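Local coordinates for putative gdp-fucose protein o-fucosyltransferase 1 (Caenorhabditis elegans, PDB 3ZY2) that belongs to the GDP-fucose protein O-fucosyltransferase family of the GT-B clan and binds guanosine-5'-diphosphate in a pocket of its GT-B fold, at residues G18-Q23 with D314-L319; K202-A207 with S282-S287; D326-N331 with T335-V340; R342-A347 with P351-F356. One frame throughout, in Å; residues are numbered along the deposited sequence.

Interaction 1: residues G18-Q23 with D314-L319. With GDP (guanosine-5'-diphosphate), chain C.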
# COMPACT_ATOMS: atom_id res chain seq x y z
N GLY A 18 -3.22 -4.28 -13.02
CA GLY A 18 -2.79 -4.98 -14.22
C GLY A 18 -3.91 -5.49 -15.13
O GLY A 18 -5.10 -5.21 -14.93
N ARG A 19 -3.50 -6.20 -16.16
CA ARG A 19 -4.42 -6.76 -17.14
C ARG A 19 -4.92 -8.14 -16.72
O ARG A 19 -4.78 -8.50 -15.55
CB ARG A 19 -3.75 -6.75 -18.50
CG ARG A 19 -3.52 -5.28 -18.93
CD ARG A 19 -2.15 -5.16 -19.55
NE ARG A 19 -2.34 -5.23 -20.98
CZ ARG A 19 -1.40 -5.44 -21.89
NH1 ARG A 19 -0.13 -5.68 -21.56
NH2 ARG A 19 -1.78 -5.44 -23.16
N PHE A 20 -5.57 -8.86 -17.62
CA PHE A 20 -6.36 -10.04 -17.22
C PHE A 20 -5.61 -11.09 -16.42
O PHE A 20 -6.13 -11.61 -15.41
CB PHE A 20 -7.02 -10.69 -18.43
CG PHE A 20 -8.05 -11.73 -18.09
CD1 PHE A 20 -9.18 -11.39 -17.36
CD2 PHE A 20 -7.91 -13.03 -18.56
CE1 PHE A 20 -10.16 -12.35 -17.07
CE2 PHE A 20 -8.85 -14.00 -18.29
CZ PHE A 20 -9.98 -13.68 -17.55
N GLY A 21 -4.37 -11.37 -16.82
CA GLY A 21 -3.60 -12.37 -16.08
C GLY A 21 -3.35 -11.94 -14.65
O GLY A 21 -3.44 -12.75 -13.73
N ASN A 22 -3.04 -10.66 -14.44
CA ASN A 22 -2.86 -10.15 -13.07
C ASN A 22 -4.17 -10.19 -12.26
O ASN A 22 -4.16 -10.53 -11.06
CB ASN A 22 -2.35 -8.69 -13.06
CG ASN A 22 -0.92 -8.51 -13.60
OD1 ASN A 22 -0.41 -7.38 -13.56
ND2 ASN A 22 -0.28 -9.57 -14.10
N GLN A 23 -5.29 -9.90 -12.91
CA GLN A 23 -6.58 -9.82 -12.24
C GLN A 23 -7.00 -11.21 -11.78
O GLN A 23 -7.47 -11.38 -10.64
CB GLN A 23 -7.63 -9.28 -13.18
CG GLN A 23 -7.39 -7.82 -13.55
CD GLN A 23 -8.23 -7.39 -14.71
OE1 GLN A 23 -9.37 -7.84 -14.88
NE2 GLN A 23 -7.66 -6.51 -15.57
N ASP A 314 -8.92 -13.20 -29.92
CA ASP A 314 -9.80 -12.96 -28.75
C ASP A 314 -9.13 -13.59 -27.56
O ASP A 314 -8.92 -14.82 -27.53
CB ASP A 314 -11.15 -13.66 -28.88
CG ASP A 314 -12.09 -13.32 -27.73
OD1 ASP A 314 -12.79 -12.29 -27.85
OD2 ASP A 314 -12.17 -14.04 -26.70
N MET A 315 -8.75 -12.79 -26.58
CA MET A 315 -7.88 -13.31 -25.53
C MET A 315 -8.49 -14.48 -24.77
O MET A 315 -7.76 -15.39 -24.36
CB MET A 315 -7.37 -12.22 -24.59
CG MET A 315 -8.33 -11.84 -23.46
SD MET A 315 -7.68 -10.49 -22.41
CE MET A 315 -8.34 -9.17 -23.34
N TYR A 316 -9.81 -14.45 -24.53
CA TYR A 316 -10.40 -15.46 -23.64
C TYR A 316 -10.55 -16.78 -24.37
O TYR A 316 -10.25 -17.85 -23.81
CB TYR A 316 -11.74 -14.97 -23.06
CG TYR A 316 -11.64 -13.58 -22.51
CD1 TYR A 316 -10.94 -13.32 -21.31
CD2 TYR A 316 -12.20 -12.49 -23.21
CE1 TYR A 316 -10.82 -12.00 -20.81
CE2 TYR A 316 -12.08 -11.18 -22.69
CZ TYR A 316 -11.39 -10.95 -21.50
OH TYR A 316 -11.24 -9.68 -20.94
N THR A 317 -10.98 -16.70 -25.62
CA THR A 317 -11.11 -17.90 -26.44
C THR A 317 -9.72 -18.48 -26.68
O THR A 317 -9.55 -19.70 -26.64
CB THR A 317 -11.87 -17.64 -27.75
OG1 THR A 317 -13.17 -17.13 -27.43
CG2 THR A 317 -12.02 -18.94 -28.54
N SER A 318 -8.70 -17.62 -26.82
CA SER A 318 -7.32 -18.13 -26.93
C SER A 318 -6.92 -18.90 -25.68
O SER A 318 -6.33 -19.97 -25.79
CB SER A 318 -6.30 -17.03 -27.21
OG SER A 318 -6.43 -16.57 -28.55
N LEU A 319 -7.18 -18.35 -24.50
CA LEU A 319 -6.88 -19.08 -23.27
C LEU A 319 -7.59 -20.44 -23.24
O LEU A 319 -7.00 -21.47 -22.84
CB LEU A 319 -7.31 -18.25 -22.04
CG LEU A 319 -6.40 -17.03 -21.77
CD1 LEU A 319 -7.12 -16.12 -20.80
CD2 LEU A 319 -5.05 -17.45 -21.18
PB GDP C . 1.24 -10.64 -18.44
O1B GDP C . 1.36 -11.47 -19.66
O2B GDP C . 1.37 -11.06 -16.94
O3B GDP C . 1.08 -9.02 -18.71
O3A GDP C . -0.44 -10.91 -18.67
PA GDP C . -1.71 -9.83 -18.26
O1A GDP C . -2.80 -10.99 -18.97
O2A GDP C . -1.87 -9.33 -17.04
O5' GDP C . -1.04 -8.65 -19.43
C5' GDP C . -1.33 -9.37 -20.46
C4' GDP C . -1.96 -8.95 -21.58
O4' GDP C . -1.64 -8.58 -22.86
C3' GDP C . -3.04 -9.82 -21.62
O3' GDP C . -4.59 -9.66 -20.85
C2' GDP C . -4.17 -9.50 -23.48
O2' GDP C . -4.85 -8.36 -23.19
C1' GDP C . -2.77 -9.28 -24.03
N9 GDP C . -2.32 -10.45 -24.33
C8 GDP C . -0.89 -11.30 -23.61
N7 GDP C . -1.17 -12.27 -24.42
C5 GDP C . -2.09 -12.43 -25.29
C6 GDP C . -2.82 -13.43 -26.51
O6 GDP C . -2.21 -14.39 -26.55
N1 GDP C . -3.65 -12.85 -26.89
C2 GDP C . -4.32 -11.81 -26.84
N2 GDP C . -5.12 -11.45 -27.33
N3 GDP C . -4.03 -10.59 -25.88
C4 GDP C . -2.87 -11.05 -25.15
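Phe20 and Tyr316 meet as a T-shaped pair: the CD1–CE1 edge of Tyr316 points at the face of Phe20, with ring centroids 4.9 Å apart and planes at 87°. Tyr316 CE1 sits over the middle of the Phe20 ring, so all six ring carbons of Phe20 lie about equally far from it. Leu319 comes in at the rim of the same ring instead, its CD1 branch near the ring plane and 3.7 Å from Phe20 CE2. Met315 adds a contact at the base of the ring. Its SD touches Phe20 CB at 4.0 Å and lies 5.3 Å from the centroid of the Phe20 ring, obliquely to it, a Met-aromatic contact; its CG covers a face of Tyr316. Phe20 takes this place because its CG is anti to the backbone N (chi1 -169°), sending the ring across to helix 315-324. A tyrosine suits the neighbouring position, since its hydroxyl reaches past the apolar cluster to hydrogen-bond Glu48. The backbone beside Phe20 faces the ligand: Gly21 N donates to O1A of GDP at 2.7 Å and Asn22 N to O2A at 3.1 Å. A helix N-terminus that binds phosphate through its backbone N-H groups is a common nucleotide-binding arrangement; here it forms part of the GDP pocket.

Interaction 2: residues K202-A207 with S282-S287. With GDP (guanosine-5'-diphosphate), chain C.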
# COMPACT_ATOMS: atom_id res chain seq x y z
N LYS A 202 -14.11 -24.92 -28.96
CA LYS A 202 -14.36 -26.22 -29.57
C LYS A 202 -14.51 -26.08 -31.08
O LYS A 202 -13.95 -26.88 -31.85
CB LYS A 202 -15.59 -26.88 -28.96
CG LYS A 202 -15.40 -27.34 -27.54
CD LYS A 202 -16.71 -27.84 -26.94
CE LYS A 202 -16.47 -28.48 -25.56
NZ LYS A 202 -17.71 -29.07 -24.95
N LYS A 203 -15.25 -25.06 -31.52
CA LYS A 203 -15.47 -24.86 -32.95
C LYS A 203 -14.18 -24.54 -33.69
O LYS A 203 -13.94 -25.05 -34.77
CB LYS A 203 -16.51 -23.78 -33.23
CG LYS A 203 -17.93 -24.24 -33.07
CD LYS A 203 -18.86 -23.17 -33.64
CE LYS A 203 -20.34 -23.48 -33.39
NZ LYS A 203 -20.67 -23.48 -31.95
N PHE A 204 -13.35 -23.68 -33.09
CA PHE A 204 -12.10 -23.32 -33.75
C PHE A 204 -11.19 -24.54 -33.88
O PHE A 204 -10.56 -24.75 -34.91
CB PHE A 204 -11.37 -22.20 -32.99
CG PHE A 204 -10.13 -21.71 -33.70
CD1 PHE A 204 -8.88 -22.33 -33.48
CD2 PHE A 204 -10.20 -20.66 -34.61
CE1 PHE A 204 -7.74 -21.89 -34.17
CE2 PHE A 204 -9.06 -20.21 -35.27
CZ PHE A 204 -7.84 -20.83 -35.06
N ILE A 205 -11.11 -25.33 -32.80
CA ILE A 205 -10.28 -26.54 -32.82
C ILE A 205 -10.79 -27.50 -33.91
O ILE A 205 -10.02 -27.97 -34.77
CB ILE A 205 -10.24 -27.20 -31.43
CG1 ILE A 205 -9.47 -26.29 -30.48
CG2 ILE A 205 -9.57 -28.58 -31.48
CD1 ILE A 205 -9.84 -26.53 -28.99
N SER A 206 -12.10 -27.79 -33.89
CA SER A 206 -12.65 -28.74 -34.84
C SER A 206 -12.38 -28.30 -36.28
O SER A 206 -11.98 -29.11 -37.12
CB SER A 206 -14.15 -28.90 -34.58
OG SER A 206 -14.72 -29.87 -35.44
N ALA A 207 -12.59 -27.02 -36.57
CA ALA A 207 -12.47 -26.51 -37.95
C ALA A 207 -11.04 -26.37 -38.42
O ALA A 207 -10.76 -26.55 -39.63
CB ALA A 207 -13.16 -25.16 -38.07
N SER A 282 -1.05 -30.08 -36.10
CA SER A 282 -1.25 -28.65 -36.26
C SER A 282 -0.68 -27.92 -35.06
O SER A 282 -0.37 -28.53 -34.01
CB SER A 282 -2.75 -28.33 -36.41
OG SER A 282 -3.45 -28.54 -35.19
N VAL A 283 -0.55 -26.60 -35.22
CA VAL A 283 -0.09 -25.70 -34.16
C VAL A 283 -1.07 -24.54 -34.04
O VAL A 283 -1.57 -24.02 -35.05
CB VAL A 283 1.36 -25.18 -34.44
CG1 VAL A 283 1.73 -24.05 -33.46
CG2 VAL A 283 2.36 -26.35 -34.36
N PHE A 284 -1.39 -24.18 -32.80
CA PHE A 284 -2.17 -22.99 -32.51
C PHE A 284 -1.27 -21.95 -31.88
O PHE A 284 -0.50 -22.25 -30.96
CB PHE A 284 -3.31 -23.32 -31.56
CG PHE A 284 -4.09 -22.10 -31.12
CD1 PHE A 284 -4.93 -21.43 -32.02
CD2 PHE A 284 -3.95 -21.62 -29.82
CE1 PHE A 284 -5.67 -20.32 -31.62
CE2 PHE A 284 -4.69 -20.49 -29.41
CZ PHE A 284 -5.54 -19.83 -30.34
N VAL A 285 -1.40 -20.70 -32.34
CA VAL A 285 -0.63 -19.60 -31.75
C VAL A 285 -1.55 -18.52 -31.19
O VAL A 285 -2.41 -17.98 -31.91
CB VAL A 285 0.26 -18.91 -32.81
CG1 VAL A 285 1.05 -17.74 -32.19
CG2 VAL A 285 1.21 -19.91 -33.51
N ALA A 286 -1.34 -18.21 -29.91
CA ALA A 286 -1.96 -17.04 -29.27
C ALA A 286 -0.84 -16.03 -29.04
O ALA A 286 0.22 -16.38 -28.56
CB ALA A 286 -2.59 -17.43 -27.92
N SER A 287 -1.08 -14.78 -29.44
CA SER A 287 -0.08 -13.73 -29.25
C SER A 287 -0.76 -12.39 -28.98
O SER A 287 -1.88 -12.15 -29.43
CB SER A 287 0.85 -13.63 -30.47
OG SER A 287 1.89 -12.68 -30.20
PB GDP C . 1.24 -10.64 -18.44
O1B GDP C . 1.36 -11.47 -19.66
O2B GDP C . 1.37 -11.06 -16.94
O3B GDP C . 1.08 -9.02 -18.71
O3A GDP C . -0.44 -10.91 -18.67
PA GDP C . -1.71 -9.83 -18.26
O1A GDP C . -2.80 -10.99 -18.97
O2A GDP C . -1.87 -9.33 -17.04
O5' GDP C . -1.04 -8.65 -19.43
C5' GDP C . -1.33 -9.37 -20.46
C4' GDP C . -1.96 -8.95 -21.58
O4' GDP C . -1.64 -8.58 -22.86
C3' GDP C . -3.04 -9.82 -21.62
O3' GDP C . -4.59 -9.66 -20.85
C2' GDP C . -4.17 -9.50 -23.48
O2' GDP C . -4.85 -8.36 -23.19
C1' GDP C . -2.77 -9.28 -24.03
N9 GDP C . -2.32 -10.45 -24.33
C8 GDP C . -0.89 -11.30 -23.61
N7 GDP C . -1.17 -12.27 -24.42
C5 GDP C . -2.09 -12.43 -25.29
C6 GDP C . -2.82 -13.43 -26.51
O6 GDP C . -2.21 -14.39 -26.55
N1 GDP C . -3.65 -12.85 -26.89
C2 GDP C . -4.32 -11.81 -26.84
N2 GDP C . -5.12 -11.45 -27.33
N3 GDP C . -4.03 -10.59 -25.88
C4 GDP C . -2.87 -11.05 -25.15
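Phe204 of helix 195-208 meets Phe284 of strand 282-287 on one flank of the five-stranded parallel sheet, part of the Rossmann-like half of this GT-B protein. From CA, the CB of Phe204 heads for the strand, and with CG anti to the backbone N (chi1 -175°) the ring carries on in that direction. CB and CG only bring the ring across. The touching begins at CE1, 3.6 Å from both CD1 and CE1 of Phe284. The tip, CZ, is looser, 4.1 Å from Phe284 CE1. The planes stand at 72° with centroids 5.5 Å apart, an oblique arrangement that is neither a stack nor a T. Phenylalanine fits both places: long enough to bridge helix and sheet, and without a polar atom to satisfy. Ile321 of helix 315-324 packs on both rings, as does Leu209, which makes the pair part of a three-way junction of two helices and the sheet. Farther along, the strand delivers its end to the nucleotide. Ser287 N hydrogen-bonds Asp313 OD2, a residue of the GDP pocket, and the small side chain of Ala286 lets the base come close, with CB 3.4 Å from O6 of GDP.

Interaction 3: residues D326-N331 with T335-V340. With GDP (guanosine-5'-diphosphate), chain C.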
# COMPACT_ATOMS: atom_id res chain seq x y z
N ASP A 326 -3.35 -30.49 -26.87
CA ASP A 326 -2.66 -31.72 -26.47
C ASP A 326 -1.38 -31.41 -25.74
O ASP A 326 -1.03 -32.12 -24.80
CB ASP A 326 -2.45 -32.61 -27.70
CG ASP A 326 -3.78 -33.00 -28.34
OD1 ASP A 326 -4.34 -32.19 -29.13
OD2 ASP A 326 -4.29 -34.12 -28.04
N LEU A 327 -0.69 -30.35 -26.14
CA LEU A 327 0.50 -29.84 -25.43
C LEU A 327 0.48 -28.32 -25.50
O LEU A 327 0.20 -27.77 -26.56
CB LEU A 327 1.80 -30.35 -26.07
CG LEU A 327 3.09 -29.79 -25.44
CD1 LEU A 327 3.25 -30.31 -24.00
CD2 LEU A 327 4.31 -30.14 -26.27
N PHE A 328 0.73 -27.66 -24.38
CA PHE A 328 0.83 -26.21 -24.28
C PHE A 328 2.29 -25.85 -24.04
O PHE A 328 2.92 -26.44 -23.16
CB PHE A 328 -0.00 -25.71 -23.11
CG PHE A 328 0.25 -24.25 -22.73
CD1 PHE A 328 0.11 -23.22 -23.67
CD2 PHE A 328 0.61 -23.92 -21.44
CE1 PHE A 328 0.33 -21.90 -23.28
CE2 PHE A 328 0.83 -22.59 -21.06
CZ PHE A 328 0.67 -21.58 -21.99
N VAL A 329 2.82 -24.92 -24.84
CA VAL A 329 4.14 -24.30 -24.55
C VAL A 329 3.90 -22.83 -24.25
O VAL A 329 3.47 -22.08 -25.13
CB VAL A 329 5.17 -24.46 -25.70
CG1 VAL A 329 6.57 -24.03 -25.23
CG2 VAL A 329 5.21 -25.90 -26.20
N GLY A 330 4.17 -22.43 -23.01
CA GLY A 330 3.92 -21.05 -22.61
C GLY A 330 5.15 -20.23 -22.35
O GLY A 330 6.28 -20.70 -22.56
N ASN A 331 4.88 -19.01 -21.87
CA ASN A 331 5.92 -18.10 -21.41
C ASN A 331 5.89 -18.12 -19.90
O ASN A 331 4.88 -17.77 -19.28
CB ASN A 331 5.64 -16.71 -21.94
CG ASN A 331 6.73 -15.75 -21.58
OD1 ASN A 331 6.97 -15.51 -20.40
ND2 ASN A 331 7.43 -15.24 -22.59
N THR A 335 1.76 -13.97 -16.61
CA THR A 335 0.60 -14.41 -15.82
C THR A 335 -0.57 -14.86 -16.71
O THR A 335 -1.47 -15.55 -16.24
CB THR A 335 0.09 -13.35 -14.83
OG1 THR A 335 -0.39 -12.20 -15.55
CG2 THR A 335 1.19 -12.96 -13.86
N PHE A 336 -0.54 -14.46 -17.98
CA PHE A 336 -1.52 -14.92 -18.96
C PHE A 336 -1.27 -16.41 -19.27
O PHE A 336 -2.19 -17.24 -19.21
CB PHE A 336 -1.42 -13.99 -20.18
CG PHE A 336 -2.52 -14.16 -21.18
CD1 PHE A 336 -3.71 -13.42 -21.07
CD2 PHE A 336 -2.34 -14.97 -22.31
CE1 PHE A 336 -4.72 -13.56 -22.03
CE2 PHE A 336 -3.34 -15.08 -23.30
CZ PHE A 336 -4.52 -14.38 -23.16
N SER A 337 -0.01 -16.76 -19.56
CA SER A 337 0.38 -18.17 -19.66
C SER A 337 0.04 -18.92 -18.37
O SER A 337 -0.32 -20.10 -18.42
CB SER A 337 1.87 -18.35 -19.96
OG SER A 337 2.14 -18.34 -21.37
N HIS A 338 0.14 -18.23 -17.22
CA HIS A 338 -0.04 -18.92 -15.92
C HIS A 338 -1.49 -19.39 -15.76
O HIS A 338 -1.74 -20.46 -15.21
CB HIS A 338 0.41 -18.02 -14.76
CG HIS A 338 0.69 -18.72 -13.45
ND1 HIS A 338 0.66 -20.09 -13.24
CD2 HIS A 338 1.04 -18.17 -12.27
CE1 HIS A 338 0.98 -20.34 -11.98
NE2 HIS A 338 1.20 -19.19 -11.37
N ILE A 339 -2.43 -18.61 -16.30
CA ILE A 339 -3.83 -19.05 -16.35
C ILE A 339 -3.92 -20.43 -17.03
O ILE A 339 -4.55 -21.36 -16.51
CB ILE A 339 -4.72 -18.06 -17.13
CG1 ILE A 339 -4.90 -16.77 -16.33
CG2 ILE A 339 -6.09 -18.73 -17.39
CD1 ILE A 339 -5.55 -15.65 -17.14
N VAL A 340 -3.27 -20.56 -18.18
CA VAL A 340 -3.34 -21.80 -18.95
C VAL A 340 -2.68 -22.94 -18.16
O VAL A 340 -3.24 -24.04 -18.08
CB VAL A 340 -2.63 -21.71 -20.30
CG1 VAL A 340 -2.83 -23.01 -21.08
CG2 VAL A 340 -3.16 -20.55 -21.12
PB GDP C . 1.24 -10.64 -18.44
O1B GDP C . 1.36 -11.47 -19.66
O2B GDP C . 1.37 -11.06 -16.94
O3B GDP C . 1.08 -9.02 -18.71
O3A GDP C . -0.44 -10.91 -18.67
PA GDP C . -1.71 -9.83 -18.26
O1A GDP C . -2.80 -10.99 -18.97
O2A GDP C . -1.87 -9.33 -17.04
O5' GDP C . -1.04 -8.65 -19.43
C5' GDP C . -1.33 -9.37 -20.46
C4' GDP C . -1.96 -8.95 -21.58
O4' GDP C . -1.64 -8.58 -22.86
C3' GDP C . -3.04 -9.82 -21.62
O3' GDP C . -4.59 -9.66 -20.85
C2' GDP C . -4.17 -9.50 -23.48
O2' GDP C . -4.85 -8.36 -23.19
C1' GDP C . -2.77 -9.28 -24.03
N9 GDP C . -2.32 -10.45 -24.33
C8 GDP C . -0.89 -11.30 -23.61
N7 GDP C . -1.17 -12.27 -24.42
C5 GDP C . -2.09 -12.43 -25.29
C6 GDP C . -2.82 -13.43 -26.51
O6 GDP C . -2.21 -14.39 -26.55
N1 GDP C . -3.65 -12.85 -26.89
C2 GDP C . -4.32 -11.81 -26.84
N2 GDP C . -5.12 -11.45 -27.33
N3 GDP C . -4.03 -10.59 -25.88
C4 GDP C . -2.87 -11.05 -25.15
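Phe328 and Val340 pack strand 327-330 against helix 335-346, the first two elements of a beta-alpha-beta unit. The segment axes run nearly antiparallel, at 162° and 9.0 Å apart, as expected when a chain turns from a strand into the helix that covers its sheet. The apolar part is a CH-pi contact: Val340 CG1, anti to its own backbone N (chi1 -176°), stands over the middle of the Phe328 ring, 3.5 Å from the centroid. On the opposite face Gly330 N sits above the ring centre, so the phenyl is sandwiched between helix and its own strand, while Ser337 CB lies at its edge. The polar part centres on Ser337 OG, which accepts a nearly straight bond from Asn331 N (2.9 Å, 167°) and is also hydrogen-bonded to His217 ND1. Two hydrogen bonds thus satisfy this buried hydroxyl. Gly330, having no side chain, allows its CA to come within 3.5 Å of that oxygen. The third group involves GDP. The N-terminal turn of the helix meets the beta-phosphate, where its dipole would tend to favour negative charge: Thr335 N donates to O2B at 3.0 Å, and Thr335 OG1 bonds the same oxygen. Phe336 offers one ring face to the guanine, whose N7 lies 3.6 Å above the plane, toward the rim.

Interaction 4: residues R342-A347 with P351-F356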
# COMPACT_ATOMS: atom_id res chain seq x y z
N ARG A 342 -2.25 -23.33 -14.92
CA ARG A 342 -3.11 -23.75 -13.80
C ARG A 342 -4.36 -24.51 -14.25
O ARG A 342 -4.79 -25.47 -13.58
CB ARG A 342 -3.52 -22.54 -12.96
CG ARG A 342 -2.33 -21.88 -12.26
CD ARG A 342 -2.78 -20.79 -11.28
NE ARG A 342 -3.60 -19.77 -11.93
CZ ARG A 342 -3.23 -18.51 -12.11
NH1 ARG A 342 -2.03 -18.08 -11.71
NH2 ARG A 342 -4.08 -17.65 -12.66
N GLU A 343 -4.94 -24.08 -15.36
CA GLU A 343 -6.12 -24.77 -15.87
C GLU A 343 -5.73 -26.19 -16.28
O GLU A 343 -6.40 -27.17 -15.93
CB GLU A 343 -6.74 -24.00 -17.05
CG GLU A 343 -7.97 -24.75 -17.59
CD GLU A 343 -8.81 -23.95 -18.57
OE1 GLU A 343 -8.65 -22.72 -18.60
OE2 GLU A 343 -9.65 -24.56 -19.27
N ARG A 344 -4.61 -26.29 -16.98
CA ARG A 344 -4.15 -27.61 -17.43
C ARG A 344 -3.75 -28.49 -16.26
O ARG A 344 -3.98 -29.70 -16.29
CB ARG A 344 -3.00 -27.46 -18.41
CG ARG A 344 -3.47 -26.79 -19.70
CD ARG A 344 -2.30 -26.64 -20.70
NE ARG A 344 -1.83 -27.95 -21.23
CZ ARG A 344 -2.45 -28.64 -22.17
NH1 ARG A 344 -3.57 -28.17 -22.72
NH2 ARG A 344 -1.96 -29.82 -22.58
N ASP A 345 -3.22 -27.89 -15.21
CA ASP A 345 -2.84 -28.66 -14.03
C ASP A 345 -4.04 -29.13 -13.21
O ASP A 345 -3.99 -30.21 -12.61
CB ASP A 345 -2.00 -27.78 -13.13
CG ASP A 345 -0.56 -27.64 -13.60
OD1 ASP A 345 -0.10 -28.38 -14.51
OD2 ASP A 345 0.15 -26.80 -12.99
N HIS A 346 -5.10 -28.32 -13.15
CA HIS A 346 -6.13 -28.48 -12.10
C HIS A 346 -7.57 -28.66 -12.52
O HIS A 346 -8.38 -29.08 -11.69
CB HIS A 346 -6.07 -27.31 -11.11
CG HIS A 346 -4.73 -27.14 -10.45
ND1 HIS A 346 -4.25 -28.05 -9.53
CD2 HIS A 346 -3.79 -26.18 -10.58
CE1 HIS A 346 -3.05 -27.66 -9.14
NE2 HIS A 346 -2.75 -26.53 -9.75
N ALA A 347 -7.92 -28.34 -13.77
CA ALA A 347 -9.34 -28.40 -14.17
C ALA A 347 -9.87 -29.82 -14.12
O ALA A 347 -11.03 -30.04 -13.75
CB ALA A 347 -9.56 -27.80 -15.55
N PRO A 351 -3.32 -33.82 -14.49
CA PRO A 351 -2.83 -32.66 -15.27
C PRO A 351 -2.64 -33.01 -16.74
O PRO A 351 -2.31 -34.15 -17.10
CB PRO A 351 -1.47 -32.34 -14.64
CG PRO A 351 -1.09 -33.59 -13.89
CD PRO A 351 -2.38 -34.20 -13.42
N ARG A 352 -2.88 -32.01 -17.59
CA ARG A 352 -2.57 -32.09 -19.00
C ARG A 352 -1.19 -31.46 -19.19
O ARG A 352 -0.86 -30.47 -18.51
CB ARG A 352 -3.63 -31.32 -19.78
CG ARG A 352 -5.01 -31.95 -19.81
CD ARG A 352 -6.05 -31.10 -20.63
NE ARG A 352 -7.34 -31.78 -20.68
CZ ARG A 352 -8.48 -31.30 -21.18
NH1 ARG A 352 -8.54 -30.08 -21.70
NH2 ARG A 352 -9.58 -32.05 -21.14
N PRO A 353 -0.37 -32.01 -20.09
CA PRO A 353 1.02 -31.57 -20.14
C PRO A 353 1.28 -30.16 -20.66
O PRO A 353 0.63 -29.69 -21.60
CB PRO A 353 1.69 -32.57 -21.07
CG PRO A 353 0.61 -33.06 -21.92
CD PRO A 353 -0.64 -33.10 -21.05
N SER A 354 2.25 -29.51 -20.03
CA SER A 354 2.68 -28.19 -20.42
C SER A 354 4.20 -28.11 -20.40
O SER A 354 4.89 -28.93 -19.75
CB SER A 354 2.11 -27.13 -19.48
OG SER A 354 0.68 -27.21 -19.42
N ALA A 355 4.71 -27.13 -21.13
CA ALA A 355 6.13 -26.81 -21.18
C ALA A 355 6.23 -25.31 -21.33
O ALA A 355 5.23 -24.64 -21.55
CB ALA A 355 6.81 -27.50 -22.37
N PHE A 356 7.45 -24.78 -21.21
CA PHE A 356 7.69 -23.36 -21.35
C PHE A 356 8.91 -23.13 -22.21
O PHE A 356 9.87 -23.91 -22.17
CB PHE A 356 7.92 -22.72 -19.99
CG PHE A 356 6.73 -22.79 -19.09
CD1 PHE A 356 5.73 -21.83 -19.17
CD2 PHE A 356 6.61 -23.83 -18.15
CE1 PHE A 356 4.62 -21.88 -18.35
CE2 PHE A 356 5.50 -23.88 -17.32
CZ PHE A 356 4.50 -22.90 -17.43
O HOH W 1 0.37 -28.65 -17.19
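Arg344 folds its side chain over Arg352, Pro353 and Ser354. Its first two torsions leave CG beside the backbone N and the chain straight, but a bend at chi3 (68°) turns the guanidinium so that one edge faces the carbonyl of Pro353. NH2 donates to Pro353 O at 2.8 Å; NE adds two weak bonds, to Pro353 O at 3.0 Å and to Ser354 OG at 3.2 Å. With NH1 bonded to Ala325 O, the guanidinium is fixed in rotation, and arginine suits the place because its flat guanidinium carries several N-H donors along its edges. Arg352 CB covers one face, 3.6 Å from NH2. Arg352 itself runs extended from CG to NE, crossing Arg344 at about a right angle and leading away to Gly323 O, which NH1 hydrogen-bonds; Arg344 NH1 and Arg352 NH1, of like charge, still lie 5.4 Å apart. The backbones join directly as well: Arg352 N donates to Arg344 O at 2.9 Å, above the carbonyl plane. Ser354 OG gives its proton to a water (2.7 Å), which donates in turn to Asp345 OD1 and Arg352 O, while Asp345 OD2 forms a salt bridge with Lys341. In the beta-alpha-beta unit, this turn hands the chain from helix 335-346 to edge strand 354-356, which pairs with strand 327-330, where Phe328 packs against both Arg344 and Ser354.

Interactions 3 and 4 come in succession along one beta-alpha-beta unit, their centres about 8 Å apart. They share helix 335-346, and strands 327-330 and 354-356 pair through Phe328, Gly330 and Ala355. Interaction 1 closes a long-range loop about 11 Å from interaction 3 by centres; the two meet where Asn22 and Gly21 adjoin Thr335, and Met315 adjoins Phe336. Interaction 2 falls within the long chain span between the two segments of interaction 1. Its centre lies about 17 Å from that of interaction 1, and it reaches the same five-stranded parallel sheet as interactions 3 and 4. Interactions 1, 2 and 3 all touch GDP, so distant parts of the sequence converge on one nucleotide pocket.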